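Local coordinates for protein peptidoglycan DD-endopeptidase ShyB (Vibrio cholerae, PDB 2GU1) that cleaves the peptide cross-links between peptidoglycan strands as a zinc-dependent DD-endopeptidase, probably making room for new glycans as the cell wall expands, at residues 279-284 and 310-315. Numbering follows the deposited sequence.
With ZN (zinc ion), chain B.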
ATOM      1  N   LEU A 279     -10.647  -1.931  -7.931  1.00 19.12           N
ATOM      2  CA  LEU A 279     -11.278  -3.245  -7.822  1.00 18.83           C
ATOM      3  C   LEU A 279     -12.434  -3.552  -8.766  1.00 19.10           C
ATOM      4  O   LEU A 279     -13.005  -2.658  -9.398  1.00 17.77           O
ATOM      5  CB  LEU A 279     -11.769  -3.467  -6.393  1.00 17.42           C
ATOM      6  CG  LEU A 279     -10.765  -3.697  -5.266  1.00 20.46           C
ATOM      7  CD1 LEU A 279      -9.775  -2.552  -5.183  1.00 18.87           C
ATOM      8  CD2 LEU A 279     -11.547  -3.849  -3.947  1.00 18.05           C
ATOM      9  N   HIS A 280     -12.761  -4.843  -8.833  1.00 17.96           N
ATOM     10  CA  HIS A 280     -13.850  -5.368  -9.652  1.00 20.19           C
ATOM     11  C   HIS A 280     -13.664  -5.153 -11.150  1.00 20.29           C
ATOM     12  O   HIS A 280     -14.624  -5.206 -11.918  1.00 23.46           O
ATOM     13  CB  HIS A 280     -15.171  -4.746  -9.197  1.00 19.07           C
ATOM     14  CG  HIS A 280     -15.417  -4.873  -7.725  1.00 21.21           C
ATOM     15  ND1 HIS A 280     -15.514  -6.092  -7.089  1.00 25.08           N
ATOM     16  CD2 HIS A 280     -15.574  -3.935  -6.762  1.00 23.60           C
ATOM     17  CE1 HIS A 280     -15.721  -5.901  -5.798  1.00 21.61           C
ATOM     18  NE2 HIS A 280     -15.762  -4.599  -5.573  1.00 24.02           N
ATOM     19  N   LEU A 281     -12.427  -4.934 -11.564  1.00 21.59           N
ATOM     20  CA  LEU A 281     -12.130  -4.699 -12.967  1.00 20.46           C
ATOM     21  C   LEU A 281     -12.531  -5.853 -13.886  1.00 22.67           C
ATOM     22  O   LEU A 281     -12.422  -7.028 -13.524  1.00 23.16           O
ATOM     23  CB  LEU A 281     -10.634  -4.413 -13.122  1.00 21.57           C
ATOM     24  CG  LEU A 281     -10.073  -3.240 -12.304  1.00 20.39           C
ATOM     25  CD1 LEU A 281      -8.563  -3.225 -12.404  1.00 23.02           C
ATOM     26  CD2 LEU A 281     -10.660  -1.915 -12.823  1.00 19.69           C
ATOM     27  N   ASP A 282     -13.004  -5.518 -15.080  1.00 22.79           N
ATOM     28  CA  ASP A 282     -13.380  -6.544 -16.040  1.00 27.20           C
ATOM     29  C   ASP A 282     -12.095  -7.043 -16.703  1.00 26.52           C
ATOM     30  O   ASP A 282     -11.959  -8.226 -17.013  1.00 28.20           O
ATOM     31  CB  ASP A 282     -14.301  -5.981 -17.127  1.00 27.37           C
ATOM     32  CG  ASP A 282     -14.733  -7.047 -18.117  1.00 28.45           C
ATOM     33  OD1 ASP A 282     -15.438  -7.983 -17.699  1.00 28.19           O
ATOM     34  OD2 ASP A 282     -14.357  -6.969 -19.305  1.00 32.06           O
ATOM     35  N   LYS A 283     -11.150  -6.128 -16.888  1.00 29.34           N
ATOM     36  CA  LYS A 283      -9.875  -6.441 -17.531  1.00 31.35           C
ATOM     37  C   LYS A 283      -8.760  -5.512 -17.048  1.00 31.47           C
ATOM     38  O   LYS A 283      -8.989  -4.314 -16.859  1.00 31.50           O
ATOM     39  CB  LYS A 283     -10.024  -6.288 -19.048  1.00 36.70           C
ATOM     40  CG  LYS A 283      -8.788  -6.649 -19.859  1.00 41.70           C
ATOM     41  CD  LYS A 283      -8.517  -8.148 -19.806  1.00 46.20           C
ATOM     42  CE  LYS A 283      -7.377  -8.548 -20.739  1.00 48.28           C
ATOM     43  NZ  LYS A 283      -7.154 -10.024 -20.730  1.00 49.01           N
ATOM     44  N   ILE A 284      -7.559  -6.061 -16.862  1.00 29.84           N
ATOM     45  CA  ILE A 284      -6.401  -5.275 -16.426  1.00 29.83           C
ATOM     46  C   ILE A 284      -5.456  -5.158 -17.626  1.00 30.40           C
ATOM     47  O   ILE A 284      -5.086  -6.165 -18.225  1.00 30.76           O
ATOM     48  CB  ILE A 284      -5.677  -5.959 -15.223  1.00 31.12           C
ATOM     49  CG1 ILE A 284      -6.527  -5.792 -13.958  1.00 30.13           C
ATOM     50  CG2 ILE A 284      -4.280  -5.349 -15.013  1.00 27.32           C
ATOM     51  CD1 ILE A 284      -5.991  -6.503 -12.728  1.00 31.27           C
ATOM     52  N   PRO A 310     -22.403  -3.710 -11.244  1.00 35.71           N
ATOM     53  CA  PRO A 310     -21.130  -3.258 -11.801  1.00 32.37           C
ATOM     54  C   PRO A 310     -20.769  -1.856 -11.321  1.00 30.32           C
ATOM     55  O   PRO A 310     -21.638  -0.997 -11.180  1.00 25.90           O
ATOM     56  CB  PRO A 310     -21.378  -3.297 -13.306  1.00 33.40           C
ATOM     57  CG  PRO A 310     -22.384  -4.388 -13.456  1.00 33.27           C
ATOM     58  CD  PRO A 310     -23.330  -4.090 -12.325  1.00 36.96           C
ATOM     59  N   HIS A 311     -19.483  -1.639 -11.066  1.00 26.30           N
ATOM     60  CA  HIS A 311     -18.994  -0.347 -10.620  1.00 22.86           C
ATOM     61  C   HIS A 311     -17.508  -0.450 -10.327  1.00 21.82           C
ATOM     62  O   HIS A 311     -16.973  -1.542 -10.134  1.00 22.93           O
ATOM     63  CB  HIS A 311     -19.701   0.099  -9.333  1.00 26.20           C
ATOM     64  CG  HIS A 311     -19.345  -0.724  -8.130  1.00 26.26           C
ATOM     65  ND1 HIS A 311     -19.809  -2.010  -7.945  1.00 27.61           N
ATOM     66  CD2 HIS A 311     -18.577  -0.441  -7.050  1.00 27.58           C
ATOM     67  CE1 HIS A 311     -19.348  -2.480  -6.797  1.00 29.46           C
ATOM     68  NE2 HIS A 311     -18.598  -1.548  -6.235  1.00 28.67           N
ATOM     69  N   LEU A 312     -16.847   0.693 -10.299  1.00 20.11           N
ATOM     70  CA  LEU A 312     -15.440   0.729  -9.971  1.00 21.93           C
ATOM     71  C   LEU A 312     -15.357   1.134  -8.505  1.00 24.10           C
ATOM     72  O   LEU A 312     -16.014   2.088  -8.070  1.00 20.63           O
ATOM     73  CB  LEU A 312     -14.698   1.763 -10.816  1.00 21.09           C
ATOM     74  CG  LEU A 312     -13.236   1.996 -10.419  1.00 25.11           C
ATOM     75  CD1 LEU A 312     -12.380   0.820 -10.877  1.00 22.86           C
ATOM     76  CD2 LEU A 312     -12.732   3.284 -11.052  1.00 23.41           C
ATOM     77  N   HIS A 313     -14.581   0.379  -7.739  1.00 23.18           N
ATOM     78  CA  HIS A 313     -14.367   0.698  -6.337  1.00 21.11           C
ATOM     79  C   HIS A 313     -12.936   1.237  -6.343  1.00 21.57           C
ATOM     80  O   HIS A 313     -11.999   0.491  -6.634  1.00 20.54           O
ATOM     81  CB  HIS A 313     -14.459  -0.567  -5.480  1.00 22.85           C
ATOM     82  CG  HIS A 313     -14.033  -0.367  -4.060  1.00 23.46           C
ATOM     83  ND1 HIS A 313     -14.926  -0.120  -3.040  1.00 24.38           N
ATOM     84  CD2 HIS A 313     -12.802  -0.357  -3.493  1.00 23.53           C
ATOM     85  CE1 HIS A 313     -14.265   0.031  -1.905  1.00 21.66           C
ATOM     86  NE2 HIS A 313     -12.974  -0.107  -2.153  1.00 23.15           N
ATOM     87  N   PHE A 314     -12.783   2.527  -6.047  1.00 20.04           N
ATOM     88  CA  PHE A 314     -11.479   3.196  -6.057  1.00 20.82           C
ATOM     89  C   PHE A 314     -11.000   3.524  -4.646  1.00 20.24           C
ATOM     90  O   PHE A 314     -11.782   3.974  -3.797  1.00 18.64           O
ATOM     91  CB  PHE A 314     -11.583   4.483  -6.902  1.00 19.12           C
ATOM     92  CG  PHE A 314     -10.327   5.316  -6.933  1.00 18.67           C
ATOM     93  CD1 PHE A 314      -9.146   4.816  -7.467  1.00 19.87           C
ATOM     94  CD2 PHE A 314     -10.334   6.618  -6.432  1.00 17.58           C
ATOM     95  CE1 PHE A 314      -7.982   5.605  -7.505  1.00 16.50           C
ATOM     96  CE2 PHE A 314      -9.191   7.406  -6.461  1.00 16.64           C
ATOM     97  CZ  PHE A 314      -8.005   6.902  -6.999  1.00 16.33           C
ATOM     98  N   GLU A 315      -9.714   3.298  -4.390  1.00 17.84           N
ATOM     99  CA  GLU A 315      -9.159   3.583  -3.072  1.00 19.34           C
ATOM    100  C   GLU A 315      -7.856   4.358  -3.135  1.00 21.04           C
ATOM    101  O   GLU A 315      -7.066   4.191  -4.064  1.00 18.15           O
ATOM    102  CB  GLU A 315      -8.910   2.276  -2.302  1.00 23.54           C
ATOM    103  CG  GLU A 315     -10.159   1.655  -1.689  1.00 23.04           C
ATOM    104  CD  GLU A 315      -9.870   0.367  -0.920  1.00 23.54           C
ATOM    105  OE1 GLU A 315      -8.735   0.191  -0.431  1.00 24.97           O
ATOM    106  OE2 GLU A 315     -10.790  -0.465  -0.795  1.00 25.86           O
TER
HETATM  107 ZN    ZN B 362     -16.941   0.228  -2.992  1.00 26.62          ZN
HETATM  108  O   HOH W   1     -14.443  -2.058 -11.821  1.00 17.94           O
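Leu279 N donates to His313 O (3.1 Å) in a nearly straight bond that joins strand 274-281 to strand 312-318 in the M23 peptidase sheet. The two side chains lie side by side, and Leu279 CD2 meets His313 CD2 at 3.7 Å. On its carbonyl side Leu279 no longer pairs directly: one water donates to both Leu279 O (2.9 Å) and His311 O (3.1 Å), linking the two segments through their carbonyls where the chain turns a corner. At that corner His280, with a positive phi of 63°, points its CB toward residues 310-315. Its ring CD2 comes 3.8 Å from His313 CB, which lies near the ring plane, and also approaches His311 NE2; the His280 and His311 rings are inclined at 44°, and Thr304 O holds His280 ND1. Beyond the turn, Leu281 CD2 packs against Leu312 CD1, and both leucines rest on Val245. With CG anti to the backbone N (chi1 171°), His313 carries ND1 to the zinc ion at 2.0 Å, beside His232 and Asp236. Its NE2 donates in the ring plane to the anti lone pair of Glu315 OE2 (2.6 Å), while Arg277 pairs with Glu315 OE1. Held by zinc at ND1 and by this second-shell carboxylate at NE2, the imidazole is fixed in rotation, and the carboxylate would be expected to make ND1 a more electron-rich ligand for the catalytic zinc.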